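Local coordinates for DUF3992 domain-containing protein (Bacillus cereus, PDB 7A02) that forms disulfide-linked pili, the endospore appendages that decorate the spores of pathogenic bacilli, at residues I45-L51 with S86-F92. Residues are numbered along the deposited sequence; the frame is centred on the assembly and turned at random.
Sequences IYASGYL and SFTVRRF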
# COMPACT_ATOMS: atom_id res chain seq x y z
N ILE A 45 15.17 -30.28 -18.91
CA ILE A 45 16.50 -30.18 -19.48
C ILE A 45 16.39 -29.45 -20.81
O ILE A 45 15.48 -29.70 -21.59
CB ILE A 45 17.16 -31.57 -19.62
CG1 ILE A 45 18.63 -31.43 -19.97
CG2 ILE A 45 16.44 -32.41 -20.65
CD1 ILE A 45 19.40 -32.69 -19.82
N TYR A 46 17.31 -28.52 -21.03
CA TYR A 46 17.40 -27.77 -22.27
C TYR A 46 18.84 -27.82 -22.73
O TYR A 46 19.74 -27.46 -21.97
CB TYR A 46 16.94 -26.33 -22.08
CG TYR A 46 15.46 -26.17 -21.90
CD1 TYR A 46 14.86 -26.50 -20.70
CD2 TYR A 46 14.66 -25.68 -22.91
CE1 TYR A 46 13.51 -26.35 -20.52
CE2 TYR A 46 13.31 -25.53 -22.74
CZ TYR A 46 12.74 -25.87 -21.55
OH TYR A 46 11.39 -25.73 -21.37
N ALA A 47 19.07 -28.27 -23.95
CA ALA A 47 20.43 -28.48 -24.43
C ALA A 47 20.61 -27.84 -25.79
O ALA A 47 19.77 -28.00 -26.68
CB ALA A 47 20.76 -29.96 -24.50
N SER A 48 21.72 -27.13 -25.96
CA SER A 48 22.10 -26.53 -27.23
C SER A 48 23.50 -27.01 -27.59
O SER A 48 24.32 -27.27 -26.72
CB SER A 48 22.09 -25.01 -27.17
OG SER A 48 20.79 -24.52 -26.91
N GLY A 49 23.76 -27.12 -28.89
CA GLY A 49 25.09 -27.54 -29.31
C GLY A 49 25.19 -27.77 -30.79
O GLY A 49 24.33 -27.34 -31.56
N TYR A 50 26.26 -28.46 -31.19
CA TYR A 50 26.49 -28.78 -32.59
C TYR A 50 27.10 -30.16 -32.70
O TYR A 50 27.65 -30.71 -31.74
CB TYR A 50 27.42 -27.76 -33.27
CG TYR A 50 28.82 -27.70 -32.71
CD1 TYR A 50 29.18 -26.72 -31.82
CD2 TYR A 50 29.77 -28.63 -33.08
CE1 TYR A 50 30.45 -26.67 -31.31
CE2 TYR A 50 31.04 -28.58 -32.57
CZ TYR A 50 31.37 -27.60 -31.68
OH TYR A 50 32.64 -27.54 -31.17
N LEU A 51 27.01 -30.72 -33.90
CA LEU A 51 27.69 -31.95 -34.27
C LEU A 51 28.47 -31.69 -35.54
O LEU A 51 27.92 -31.13 -36.51
CB LEU A 51 26.71 -33.10 -34.50
CG LEU A 51 27.36 -34.43 -34.85
CD1 LEU A 51 27.66 -35.20 -33.59
CD2 LEU A 51 26.48 -35.24 -35.76
N SER A 86 23.74 -27.65 -35.99
CA SER A 86 23.49 -27.24 -34.62
C SER A 86 22.04 -27.52 -34.22
O SER A 86 21.20 -27.85 -35.06
CB SER A 86 23.82 -25.76 -34.43
OG SER A 86 23.09 -24.98 -35.35
N PHE A 87 21.76 -27.38 -32.93
CA PHE A 87 20.45 -27.74 -32.42
C PHE A 87 20.23 -27.16 -31.03
O PHE A 87 21.18 -26.79 -30.33
CB PHE A 87 20.27 -29.25 -32.36
CG PHE A 87 21.35 -29.96 -31.60
CD1 PHE A 87 21.33 -30.00 -30.22
CD2 PHE A 87 22.39 -30.57 -32.26
CE1 PHE A 87 22.32 -30.63 -29.52
CE2 PHE A 87 23.37 -31.21 -31.57
CZ PHE A 87 23.34 -31.24 -30.20
N THR A 88 18.96 -27.11 -30.62
CA THR A 88 18.54 -26.97 -29.23
C THR A 88 17.27 -27.78 -29.02
O THR A 88 16.36 -27.73 -29.84
CB THR A 88 18.31 -25.50 -28.84
OG1 THR A 88 17.81 -25.44 -27.51
CG2 THR A 88 17.32 -24.86 -29.74
N VAL A 89 17.23 -28.53 -27.92
CA VAL A 89 16.20 -29.54 -27.69
C VAL A 89 15.87 -29.59 -26.21
O VAL A 89 16.72 -29.30 -25.36
CB VAL A 89 16.66 -30.93 -28.20
CG1 VAL A 89 15.66 -32.01 -27.88
CG2 VAL A 89 16.88 -30.91 -29.69
N ARG A 90 14.62 -29.93 -25.89
CA ARG A 90 14.20 -30.15 -24.51
C ARG A 90 13.49 -31.50 -24.41
O ARG A 90 13.05 -32.06 -25.40
CB ARG A 90 13.24 -29.08 -24.01
CG ARG A 90 11.96 -29.06 -24.77
CD ARG A 90 10.97 -28.16 -24.10
NE ARG A 90 9.68 -28.23 -24.75
CZ ARG A 90 8.97 -27.18 -25.15
NH1 ARG A 90 9.40 -25.95 -24.92
NH2 ARG A 90 7.80 -27.37 -25.74
N ARG A 91 13.37 -31.98 -23.17
CA ARG A 91 12.77 -33.28 -22.87
C ARG A 91 13.26 -34.38 -23.80
O ARG A 91 12.54 -34.88 -24.66
CB ARG A 91 11.24 -33.24 -22.86
CG ARG A 91 10.63 -32.89 -21.51
CD ARG A 91 9.36 -32.07 -21.58
NE ARG A 91 9.49 -30.68 -21.99
CZ ARG A 91 8.56 -29.77 -21.72
NH1 ARG A 91 8.71 -28.51 -22.09
NH2 ARG A 91 7.47 -30.13 -21.06
N PHE A 92 14.52 -34.77 -23.62
CA PHE A 92 15.07 -35.94 -24.26
C PHE A 92 15.81 -36.77 -23.23
O PHE A 92 16.25 -36.27 -22.20
CB PHE A 92 16.00 -35.58 -25.42
CG PHE A 92 17.19 -34.76 -25.01
CD1 PHE A 92 17.10 -33.39 -24.92
CD2 PHE A 92 18.39 -35.36 -24.72
CE1 PHE A 92 18.18 -32.65 -24.55
CE2 PHE A 92 19.47 -34.62 -24.35
CZ PHE A 92 19.36 -33.26 -24.26
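The ring of Phe87 lies flat over Gly49, whose carbonyl O sits 3.8 Å above the plane of that ring and over its centre, while Ala47 O approaches the ring edge. The two strands, 46-55 and 84-90, are an antiparallel pair of one four-stranded sheet of this beta-sandwich pilin. With CG held between the backbone N and the carbonyl carbon (chi1 54°), Phe87 swings back across the neighbouring strand, onto the one residue there with no side chain. Phe92 folds back over the face that carries Ala47 and Phe87, and its ring edge meets Ala47 CB, CZ at 3.6 Å, while Phe64 packs edge-to-face with Phe87 on the same interior side. On the other side of the sheet, the Tyr46 ring carries Arg90 CB on one face, a CH-pi contact 3.9 Å from the ring centroid. Paired backbone bonds join Ala47 to Val89 and Gly49 to Phe87; the straightest runs from Ala47 N to Val89 O (2.9 Å, 163°). Past Arg90 the ladder ends, and Arg91 N reaches Ile45 O in a weak bond of 3.5 Å. The face bearing Tyr46, Ser48 and Thr88 is turned to the second subunit, where the Tyr46 ring meets Tyr114 of that chain and a strand of it pairs in parallel with Ser86, Phe87 and Thr88, carrying the sheet across the interface. Ser48 OG is hydrogen-bonded to Asp21 of the second subunit, and within the strand pair it lies 3.2 Å from Thr88 OG1, a weak contact.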